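Local coordinates for protein NAD-dependent L-serine dehydrogenase (Pseudomonas aeruginosa, PDB 3OBB) that oxidises L-serine and methyl-L-serine with NAD(+), has low activity toward beta-hydroxyisobutyrate, and possibly takes part in serine catabolism, at residues A121-G126 against L135-G140; A7-G12 against S65-S70; T20-A25 against E154-N159. All coordinates share one frame; numbering follows the deposited sequence.

Contact 1 of 3, residues A121-G126 against L135-G140; sequences APVSGG and LTFMVG
V123 lies antiparallel to F137 and drives its CG2 methyl over one face of the phenyl ring, a CH-pi contact 3.9 Å from CG2 of V123 to the ring centroid of F137. The same methyl meets CD1 of L135 at 3.4 Å, tighter than usual van der Waals spacing. With CG beside its own backbone N (chi1 -71°), F137 turns the CD2 edge of its ring to the A121 carbonyl, 3.5 Å from CD2 to O. The opposite face of the sheet, bearing S124, T136 and M138, is looser: CE of the extended selenomethionine M138 comes only to 3.9 Å from CB of S124. That face is not simply open: S211 and S212 of the second subunit pack on T136 and S124, while G125, just past the strand, is exposed. The backbones are joined by a reciprocal pair between S124 and T136 (S124 N to T136 O 3.0 Å; T136 N to S124 O 2.9 Å), and M138 N donates to P122 O at 3.0 Å. Strands 117-124 and 135-140 form the antiparallel step in the mixed dinucleotide-binding sheet, and the carbonyl O of V123 accepts a hydrogen bond from NZ of the active-site lysine K173.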
ATOM      1  N   ALA A 121      27.866  14.331  -5.586  1.00 37.73           N
ATOM      2  CA  ALA A 121      28.469  13.056  -5.310  1.00 36.89           C
ATOM      3  C   ALA A 121      28.040  12.538  -3.926  1.00 36.10           C
ATOM      4  O   ALA A 121      28.890  12.373  -3.014  1.00 35.82           O
ATOM      5  CB  ALA A 121      29.983  13.143  -5.429  1.00 38.45           C
ATOM      6  N   PRO A 122      26.726  12.304  -3.763  1.00 34.74           N
ATOM      7  CA  PRO A 122      26.159  11.730  -2.555  1.00 34.70           C
ATOM      8  C   PRO A 122      26.739  10.373  -2.339  1.00 34.90           C
ATOM      9  O   PRO A 122      27.213   9.695  -3.280  1.00 34.70           O
ATOM     10  CB  PRO A 122      24.683  11.564  -2.897  1.00 33.48           C
ATOM     11  CG  PRO A 122      24.685  11.514  -4.433  1.00 33.81           C
ATOM     12  CD  PRO A 122      25.669  12.563  -4.751  1.00 36.02           C
ATOM     13  N   VAL A 123      26.632   9.944  -1.106  1.00 35.43           N
ATOM     14  CA  VAL A 123      27.462   8.885  -0.660  1.00 36.99           C
ATOM     15  C   VAL A 123      26.588   7.788  -0.056  1.00 37.28           C
ATOM     16  O   VAL A 123      25.462   8.048   0.421  1.00 37.21           O
ATOM     17  CB  VAL A 123      28.551   9.522   0.249  1.00 37.88           C
ATOM     18  CG1 VAL A 123      28.135   9.552   1.671  1.00 37.96           C
ATOM     19  CG2 VAL A 123      29.871   8.869   0.033  1.00 40.54           C
ATOM     20  N   SER A 124      27.082   6.553  -0.128  1.00 37.82           N
ATOM     21  CA  SER A 124      26.351   5.397   0.375  1.00 39.16           C
ATOM     22  C   SER A 124      27.363   4.500   1.113  1.00 40.15           C
ATOM     23  O   SER A 124      28.512   4.369   0.697  1.00 40.97           O
ATOM     24  CB  SER A 124      25.676   4.716  -0.829  1.00 38.46           C
ATOM     25  OG  SER A 124      25.216   3.432  -0.545  1.00 42.42           O
ATOM     26  N   GLY A 125      26.935   3.886   2.205  1.00 41.09           N
ATOM     27  CA  GLY A 125      27.836   3.238   3.117  1.00 42.61           C
ATOM     28  C   GLY A 125      27.627   3.805   4.516  1.00 44.03           C
ATOM     29  O   GLY A 125      26.905   4.799   4.744  1.00 44.55           O
ATOM     30  N   GLY A 126      28.246   3.189   5.487  1.00 44.61           N
ATOM     31  CA  GLY A 126      27.952   3.650   6.809  1.00 46.24           C
ATOM     32  C   GLY A 126      28.833   4.761   7.312  1.00 45.02           C
ATOM     33  O   GLY A 126      29.817   5.133   6.692  1.00 44.46           O
ATOM     34  N   LEU A 135      33.416   4.170   1.211  1.00 39.52           N
ATOM     35  CA  LEU A 135      32.149   4.715   0.747  1.00 38.12           C
ATOM     36  C   LEU A 135      31.944   4.518  -0.748  1.00 37.38           C
ATOM     37  O   LEU A 135      32.889   4.500  -1.518  1.00 38.69           O
ATOM     38  CB  LEU A 135      32.106   6.223   1.040  1.00 36.22           C
ATOM     39  CG  LEU A 135      31.991   6.665   2.484  1.00 35.83           C
ATOM     40  CD1 LEU A 135      32.067   8.203   2.540  1.00 35.52           C
ATOM     41  CD2 LEU A 135      30.698   6.124   3.103  1.00 35.40           C
ATOM     42  N   THR A 136      30.711   4.388  -1.179  1.00 37.07           N
ATOM     43  CA  THR A 136      30.494   4.530  -2.625  1.00 37.28           C
ATOM     44  C   THR A 136      30.014   5.935  -2.949  1.00 35.92           C
ATOM     45  O   THR A 136      29.242   6.525  -2.213  1.00 35.00           O
ATOM     46  CB  THR A 136      29.718   3.346  -3.321  1.00 37.78           C
ATOM     47  OG1 THR A 136      28.673   3.828  -4.215  1.00 37.72           O
ATOM     48  CG2 THR A 136      29.205   2.385  -2.336  1.00 37.42           C
ATOM     49  N   PHE A 137      30.561   6.488  -4.013  1.00 35.68           N
ATOM     50  CA  PHE A 137      30.110   7.766  -4.463  1.00 35.60           C
ATOM     51  C   PHE A 137      29.281   7.556  -5.682  1.00 36.09           C
ATOM     52  O   PHE A 137      29.624   6.734  -6.533  1.00 37.21           O
ATOM     53  CB  PHE A 137      31.299   8.671  -4.778  1.00 35.72           C
ATOM     54  CG  PHE A 137      32.044   9.129  -3.562  1.00 35.84           C
ATOM     55  CD1 PHE A 137      33.084   8.360  -3.034  1.00 35.18           C
ATOM     56  CD2 PHE A 137      31.704  10.332  -2.933  1.00 34.95           C
ATOM     57  CE1 PHE A 137      33.799   8.783  -1.928  1.00 33.53           C
ATOM     58  CE2 PHE A 137      32.401  10.773  -1.817  1.00 36.35           C
ATOM     59  CZ  PHE A 137      33.468  10.003  -1.308  1.00 35.96           C
HETATM   60  N   MSE A 138      28.203   8.321  -5.776  1.00 36.46           N
HETATM   61  CA  MSE A 138      27.340   8.315  -6.959  1.00 37.94           C
HETATM   62  C   MSE A 138      27.327   9.723  -7.531  1.00 38.14           C
HETATM   63  O   MSE A 138      26.833  10.666  -6.919  1.00 37.35           O
HETATM   64  CB  MSE A 138      25.938   7.853  -6.597  1.00 36.74           C
HETATM   65  CG  MSE A 138      25.930   6.471  -5.992  1.00 37.64           C
HETATM   66 SE   MSE A 138      24.172   5.991  -5.332  0.70 37.65          SE
HETATM   67  CE  MSE A 138      24.565   4.240  -4.580  1.00 34.58           C
ATOM     68  N   VAL A 139      27.902   9.853  -8.713  1.00 39.18           N
ATOM     69  CA  VAL A 139      28.391  11.149  -9.165  1.00 40.22           C
ATOM     70  C   VAL A 139      27.651  11.627 -10.403  1.00 40.97           C
ATOM     71  O   VAL A 139      27.617  10.920 -11.409  1.00 42.63           O
ATOM     72  CB  VAL A 139      29.897  11.043  -9.460  1.00 41.17           C
ATOM     73  CG1 VAL A 139      30.453  12.332 -10.026  1.00 42.93           C
ATOM     74  CG2 VAL A 139      30.636  10.645  -8.191  1.00 39.43           C
ATOM     75  N   GLY A 140      27.060  12.815 -10.326  1.00 40.62           N
ATOM     76  CA  GLY A 140      26.548  13.502 -11.500  1.00 41.45           C
ATOM     77  C   GLY A 140      27.416  14.694 -11.871  1.00 44.13           C
ATOM     78  O   GLY A 140      27.963  15.352 -10.989  1.00 43.96           O
TER

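Contact 2 of 3, residues A7-G12 against S65-S70; sequences AFIGLG and SMLPAS
A parallel strand pairing, I9 beside S65, joins the C-terminal ends of strands 5-9 and 62-65 just where both segments leave the Rossmann sheet for NAD(+)-binding loops. Its single cross-segment hydrogen bond runs from M66 N to I9 O at 2.8 Å, with the donor almost in line with the carbonyl, although the N-H points off the line to the oxygen (N-H...O 145°). CA-H of S65 meets the same oxygen, S65 CA to I9 O being 3.2 Å. One residue on, G10 has no side chain to hold the loops apart, and its CA comes within 3.3 Å of M66 O in a second CA-H...O contact. CD2 of L67 closes over that glycine, 3.7 Å from G10 CA, and reaches CG2 of I9 at 4.1 Å. On the other side, F8 and M66 run alongside each other: both place CG anti to the backbone N (chi1 -152° for F8), and CE1 of F8 touches CB of M66 at 4.0 Å. G10 and G12 match the start of a GxGxxG pattern, consistent with their place in the NAD(+) site, which P68 shares. Around this pairing, F8 packs on M18, A19 and L22 of helix 15-24, I9 rests on A53 and V57 of helix 53-57, and the hydroxyl of S65 is hydrogen-bonded to Y77 of helix 70-78 and E95 of strand 92-95.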
ATOM      1  N   ALA A   7      38.639  22.944   1.269  1.00 58.26           N
ATOM      2  CA  ALA A   7      37.721  23.416   2.293  1.00 55.91           C
ATOM      3  C   ALA A   7      36.637  22.343   2.491  1.00 51.95           C
ATOM      4  O   ALA A   7      36.078  21.850   1.511  1.00 51.45           O
ATOM      5  CB  ALA A   7      37.113  24.755   1.915  1.00 58.03           C
ATOM      6  N   PHE A   8      36.382  21.945   3.740  1.00 48.51           N
ATOM      7  CA  PHE A   8      35.373  20.921   4.041  1.00 45.65           C
ATOM      8  C   PHE A   8      34.304  21.545   4.939  1.00 44.91           C
ATOM      9  O   PHE A   8      34.574  21.964   6.074  1.00 44.49           O
ATOM     10  CB  PHE A   8      35.999  19.673   4.696  1.00 43.31           C
ATOM     11  CG  PHE A   8      35.244  18.390   4.446  1.00 42.51           C
ATOM     12  CD1 PHE A   8      34.021  18.135   5.066  1.00 38.87           C
ATOM     13  CD2 PHE A   8      35.774  17.418   3.614  1.00 42.64           C
ATOM     14  CE1 PHE A   8      33.331  16.949   4.832  1.00 39.36           C
ATOM     15  CE2 PHE A   8      35.102  16.201   3.390  1.00 40.09           C
ATOM     16  CZ  PHE A   8      33.877  15.968   3.992  1.00 39.06           C
ATOM     17  N   ILE A   9      33.094  21.633   4.406  1.00 44.09           N
ATOM     18  CA  ILE A   9      31.986  22.219   5.138  1.00 44.94           C
ATOM     19  C   ILE A   9      31.039  21.084   5.568  1.00 43.23           C
ATOM     20  O   ILE A   9      30.497  20.349   4.734  1.00 41.49           O
ATOM     21  CB  ILE A   9      31.284  23.340   4.301  1.00 47.39           C
ATOM     22  CG1 ILE A   9      32.248  24.523   4.087  1.00 51.00           C
ATOM     23  CG2 ILE A   9      30.034  23.863   4.981  1.00 47.72           C
ATOM     24  CD1 ILE A   9      32.741  24.655   2.667  1.00 51.13           C
ATOM     25  N   GLY A  10      30.884  20.923   6.881  1.00 42.49           N
ATOM     26  CA  GLY A  10      29.981  19.916   7.420  1.00 39.71           C
ATOM     27  C   GLY A  10      30.787  18.781   7.996  1.00 38.02           C
ATOM     28  O   GLY A  10      31.365  17.980   7.254  1.00 37.10           O
ATOM     29  N   LEU A  11      30.835  18.725   9.329  1.00 38.01           N
ATOM     30  CA  LEU A  11      31.562  17.702  10.056  1.00 35.65           C
ATOM     31  C   LEU A  11      30.632  16.854  10.954  1.00 36.25           C
ATOM     32  O   LEU A  11      30.926  16.600  12.123  1.00 35.60           O
ATOM     33  CB  LEU A  11      32.707  18.320  10.861  1.00 35.84           C
ATOM     34  CG  LEU A  11      33.650  19.301  10.154  1.00 35.50           C
ATOM     35  CD1 LEU A  11      34.466  20.078  11.197  1.00 32.84           C
ATOM     36  CD2 LEU A  11      34.546  18.586   9.168  1.00 32.34           C
ATOM     37  N   GLY A  12      29.522  16.390  10.388  1.00 36.03           N
ATOM     38  CA  GLY A  12      28.609  15.578  11.147  1.00 36.46           C
ATOM     39  C   GLY A  12      29.066  14.126  11.091  1.00 37.07           C
ATOM     40  O   GLY A  12      30.266  13.836  10.914  1.00 36.03           O
ATOM     41  N   SER A  65      31.269  19.840   0.460  1.00 44.85           N
ATOM     42  CA  SER A  65      30.289  19.953   1.524  1.00 44.18           C
ATOM     43  C   SER A  65      29.651  18.593   1.853  1.00 43.14           C
ATOM     44  O   SER A  65      29.640  17.670   1.018  1.00 42.06           O
ATOM     45  CB  SER A  65      29.236  21.050   1.271  1.00 45.30           C
ATOM     46  OG  SER A  65      28.712  21.044  -0.048  1.00 44.91           O
HETATM   47  N   MSE A  66      29.139  18.479   3.075  1.00 42.98           N
HETATM   48  CA  MSE A  66      28.443  17.287   3.539  1.00 43.54           C
HETATM   49  C   MSE A  66      27.582  17.727   4.719  1.00 44.84           C
HETATM   50  O   MSE A  66      28.030  17.745   5.861  1.00 45.25           O
HETATM   51  CB  MSE A  66      29.466  16.192   3.912  1.00 41.48           C
HETATM   52  CG  MSE A  66      28.926  14.959   4.632  1.00 43.06           C
HETATM   53 SE   MSE A  66      27.278  14.207   3.953  0.60 42.30          SE
HETATM   54  CE  MSE A  66      26.099  14.814   5.324  1.00 39.37           C
ATOM     55  N   LEU A  67      26.347  18.113   4.427  1.00 47.36           N
ATOM     56  CA  LEU A  67      25.441  18.673   5.438  1.00 50.44           C
ATOM     57  C   LEU A  67      24.148  17.844   5.586  1.00 51.33           C
ATOM     58  O   LEU A  67      23.760  17.113   4.656  1.00 50.78           O
ATOM     59  CB  LEU A  67      25.098  20.134   5.088  1.00 52.08           C
ATOM     60  CG  LEU A  67      26.247  21.131   4.909  1.00 54.00           C
ATOM     61  CD1 LEU A  67      25.770  22.388   4.200  1.00 57.07           C
ATOM     62  CD2 LEU A  67      26.899  21.487   6.237  1.00 55.92           C
ATOM     63  N   PRO A  68      23.467  17.962   6.742  1.00 53.82           N
ATOM     64  CA  PRO A  68      22.280  17.133   6.966  1.00 55.17           C
ATOM     65  C   PRO A  68      20.976  17.523   6.203  1.00 58.02           C
ATOM     66  O   PRO A  68      20.208  16.611   5.847  1.00 58.06           O
ATOM     67  CB  PRO A  68      22.092  17.190   8.492  1.00 55.67           C
ATOM     68  CG  PRO A  68      23.297  17.964   9.020  1.00 55.54           C
ATOM     69  CD  PRO A  68      23.755  18.804   7.914  1.00 54.83           C
ATOM     70  N   ALA A  69      20.732  18.817   5.933  1.00 60.68           N
ATOM     71  CA  ALA A  69      19.454  19.214   5.311  1.00 63.55           C
ATOM     72  C   ALA A  69      19.487  19.680   3.836  1.00 64.63           C
ATOM     73  O   ALA A  69      20.360  20.450   3.418  1.00 64.84           O
ATOM     74  CB  ALA A  69      18.714  20.224   6.189  1.00 66.10           C
ATOM     75  N   SER A  70      18.498  19.205   3.071  1.00 65.91           N
ATOM     76  CA  SER A  70      18.280  19.545   1.636  1.00 66.84           C
ATOM     77  C   SER A  70      18.092  21.076   1.371  1.00 70.01           C
ATOM     78  O   SER A  70      18.627  21.622   0.388  1.00 70.40           O
ATOM     79  CB  SER A  70      17.115  18.686   1.050  1.00 66.75           C
ATOM     80  OG  SER A  70      17.010  18.721  -0.386  1.00 66.02           O
TER

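Contact 3 of 3, residues T20-A25 against E154-N159; sequences TNLLKA and EAMGRN
N21 brings the one flat side-chain group to this contact, yet its carboxamide does not itself do the touching: CB of N21 approaches the carbonyl of A155, 3.8 Å from CB to O, while ND2 is hydrogen-bonded to the carbonyl O of A131. No aromatic ring belongs to either touching surface, and no hydrogen bond crosses it. The motif is helix-to-helix packing within a Rossmann-type domain, where helix 15-24 belongs to one beta-alpha-beta crossover (strands 5-9 and 28-32) and helix 143-156 to another (strands 135-140 and 159-164). Both helices meet near their C-terminal ends. A155 offers a small methyl that touches two partners: its CB is 3.7 Å from CB of A25 and 3.8 Å from CD2 of L22. The A25 end is the solvent side, as A25 is exposed, whereas L22 and M156 are buried. M156 also reaches F137 of strand 135-140, and L22 leans on L29 of strand 28-32, so the apolar patch continues down onto the sheet. L22 holds CG beside its backbone N (chi1 -68°), which carries the isobutyl group across the selenomethionine side chain at a slant. CG and SE of M156 do the touching, and the chi3 bend (-66°) comes beyond them, turning only CE: CG of M156 lies 3.7 Å from both CG and CD2 of L22, and its SE sits 3.9 Å from CD1 of L22.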
ATOM      1  N   THR A  20      38.409  13.589   7.848  1.00 38.39           N
ATOM      2  CA  THR A  20      39.560  12.977   8.509  1.00 38.96           C
ATOM      3  C   THR A  20      40.319  12.088   7.551  1.00 40.51           C
ATOM      4  O   THR A  20      41.546  12.106   7.555  1.00 41.42           O
ATOM      5  CB  THR A  20      39.148  12.166   9.764  1.00 38.33           C
ATOM      6  OG1 THR A  20      38.448  13.044  10.648  1.00 39.26           O
ATOM      7  CG2 THR A  20      40.374  11.571  10.485  1.00 36.93           C
ATOM      8  N   ASN A  21      39.593  11.321   6.728  1.00 40.75           N
ATOM      9  CA  ASN A  21      40.254  10.512   5.707  1.00 42.81           C
ATOM     10  C   ASN A  21      41.063  11.282   4.675  1.00 44.22           C
ATOM     11  O   ASN A  21      42.146  10.823   4.268  1.00 45.81           O
ATOM     12  CB  ASN A  21      39.289   9.551   5.019  1.00 42.79           C
ATOM     13  CG  ASN A  21      39.041   8.358   5.851  1.00 45.09           C
ATOM     14  OD1 ASN A  21      39.982   7.807   6.429  1.00 48.48           O
ATOM     15  ND2 ASN A  21      37.778   7.983   5.999  1.00 44.42           N
ATOM     16  N   LEU A  22      40.551  12.443   4.269  1.00 43.94           N
ATOM     17  CA  LEU A  22      41.326  13.367   3.423  1.00 45.47           C
ATOM     18  C   LEU A  22      42.643  13.781   4.079  1.00 47.31           C
ATOM     19  O   LEU A  22      43.685  13.724   3.444  1.00 48.91           O
ATOM     20  CB  LEU A  22      40.492  14.574   3.000  1.00 44.99           C
ATOM     21  CG  LEU A  22      39.348  14.218   2.043  1.00 43.58           C
ATOM     22  CD1 LEU A  22      38.603  15.481   1.640  1.00 43.76           C
ATOM     23  CD2 LEU A  22      39.879  13.506   0.799  1.00 40.88           C
ATOM     24  N   LEU A  23      42.591  14.168   5.354  1.00 47.36           N
ATOM     25  CA  LEU A  23      43.795  14.426   6.159  1.00 48.78           C
ATOM     26  C   LEU A  23      44.781  13.248   6.167  1.00 50.57           C
ATOM     27  O   LEU A  23      45.986  13.446   6.049  1.00 52.31           O
ATOM     28  CB  LEU A  23      43.416  14.730   7.609  1.00 47.71           C
ATOM     29  CG  LEU A  23      42.869  16.100   7.978  1.00 47.13           C
ATOM     30  CD1 LEU A  23      42.566  16.167   9.471  1.00 45.17           C
ATOM     31  CD2 LEU A  23      43.824  17.187   7.558  1.00 47.62           C
ATOM     32  N   LYS A  24      44.278  12.027   6.342  1.00 48.89           N
ATOM     33  CA  LYS A  24      45.159  10.870   6.415  1.00 50.94           C
ATOM     34  C   LYS A  24      45.827  10.641   5.059  1.00 52.27           C
ATOM     35  O   LYS A  24      46.972  10.193   4.996  1.00 53.61           O
ATOM     36  CB  LYS A  24      44.385   9.610   6.832  1.00 50.95           C
ATOM     37  CG  LYS A  24      43.835   9.585   8.269  1.00 51.55           C
ATOM     38  CD  LYS A  24      42.523   8.792   8.247  1.00 55.29           C
ATOM     39  CE  LYS A  24      42.403   7.698   9.318  1.00 57.61           C
ATOM     40  NZ  LYS A  24      42.674   8.156  10.722  1.00 57.73           N
ATOM     41  N   ALA A  25      45.088  10.938   3.984  1.00 51.46           N
ATOM     42  CA  ALA A  25      45.603  10.947   2.606  1.00 53.17           C
ATOM     43  C   ALA A  25      46.636  12.067   2.324  1.00 56.10           C
ATOM     44  O   ALA A  25      47.284  12.052   1.297  1.00 59.07           O
ATOM     45  CB  ALA A  25      44.464  11.041   1.632  1.00 52.25           C
ATOM     46  N   GLU A 154      38.804   8.619  -4.243  1.00 51.11           N
ATOM     47  CA  GLU A 154      39.629   7.469  -3.876  1.00 52.51           C
ATOM     48  C   GLU A 154      40.192   7.527  -2.453  1.00 52.73           C
ATOM     49  O   GLU A 154      40.440   6.493  -1.843  1.00 53.93           O
ATOM     50  CB  GLU A 154      40.746   7.286  -4.887  1.00 55.03           C
ATOM     51  CG  GLU A 154      40.209   7.041  -6.277  1.00 56.33           C
ATOM     52  CD  GLU A 154      41.260   6.584  -7.241  1.00 60.28           C
ATOM     53  OE1 GLU A 154      42.453   6.659  -6.897  1.00 60.76           O
ATOM     54  OE2 GLU A 154      40.885   6.139  -8.347  1.00 62.86           O
ATOM     55  N   ALA A 155      40.361   8.722  -1.916  1.00 52.08           N
ATOM     56  CA  ALA A 155      40.811   8.862  -0.546  1.00 52.32           C
ATOM     57  C   ALA A 155      39.669   8.596   0.447  1.00 50.42           C
ATOM     58  O   ALA A 155      39.899   8.069   1.543  1.00 49.26           O
ATOM     59  CB  ALA A 155      41.376  10.250  -0.334  1.00 52.67           C
HETATM   60  N   MSE A 156      38.451   8.991   0.075  1.00 49.43           N
HETATM   61  CA  MSE A 156      37.305   8.869   0.987  1.00 48.96           C
HETATM   62  C   MSE A 156      36.463   7.612   0.772  1.00 47.65           C
HETATM   63  O   MSE A 156      35.617   7.277   1.615  1.00 46.71           O
HETATM   64  CB  MSE A 156      36.391  10.096   0.896  1.00 48.13           C
HETATM   65  CG  MSE A 156      36.951  11.384   1.516  1.00 47.47           C
HETATM   66 SE   MSE A 156      35.736  12.884   1.057  0.85 52.66          SE
HETATM   67  CE  MSE A 156      35.984  12.959  -0.882  1.00 38.05           C
ATOM     68  N   GLY A 157      36.701   6.917  -0.333  1.00 47.66           N
ATOM     69  CA  GLY A 157      35.762   5.895  -0.784  1.00 47.48           C
ATOM     70  C   GLY A 157      36.365   4.801  -1.632  1.00 48.03           C
ATOM     71  O   GLY A 157      37.584   4.747  -1.805  1.00 50.19           O
ATOM     72  N   ARG A 158      35.512   3.898  -2.120  1.00 46.96           N
ATOM     73  CA  ARG A 158      35.981   2.754  -2.877  1.00 47.43           C
ATOM     74  C   ARG A 158      35.293   2.653  -4.230  1.00 46.53           C
ATOM     75  O   ARG A 158      35.951   2.852  -5.244  1.00 48.16           O
ATOM     76  CB  ARG A 158      35.911   1.463  -2.063  1.00 48.40           C
ATOM     77  CG  ARG A 158      36.168   0.181  -2.888  1.00 54.24           C
ATOM     78  CD  ARG A 158      36.826  -0.921  -2.045  1.00 63.01           C
ATOM     79  NE  ARG A 158      35.913  -1.519  -1.070  1.00 65.91           N
ATOM     80  CZ  ARG A 158      36.303  -2.111   0.059  1.00 69.16           C
ATOM     81  NH1 ARG A 158      35.392  -2.610   0.889  1.00 69.02           N
ATOM     82  NH2 ARG A 158      37.597  -2.205   0.361  1.00 71.67           N
ATOM     83  N   ASN A 159      34.001   2.347  -4.281  1.00 44.03           N
ATOM     84  CA  ASN A 159      33.331   2.343  -5.581  1.00 43.39           C
ATOM     85  C   ASN A 159      32.963   3.748  -6.002  1.00 41.93           C
ATOM     86  O   ASN A 159      32.325   4.477  -5.247  1.00 40.24           O
ATOM     87  CB  ASN A 159      32.073   1.482  -5.576  1.00 42.82           C
ATOM     88  CG  ASN A 159      32.383   0.014  -5.540  1.00 44.33           C
ATOM     89  OD1 ASN A 159      33.509  -0.398  -5.841  1.00 46.24           O
ATOM     90  ND2 ASN A 159      31.387  -0.794  -5.161  1.00 42.39           N
TER

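All three contacts lie in the NAD-binding domain. Contacts 1 and 2 both belong to the mixed sheet, their centres about 14 Å apart, with nearest atoms about 5 Å apart. Contact 3 packs helices beside it, about 12 Å between centres from contact 1 and 16 Å from contact 2, and touches both: L135 and F137 form backbone hydrogen bonds with R158 and N159, while F8 meets L22 and M156. Along the chain contact 2 closes before contact 1 opens, contact 1 is nested within contact 3, and contacts 2 and 3 interleave, so early and late parts of the domain meet on one sheet and its helices, contact 2 in the cofactor site and contact 3 away from the annotated sites.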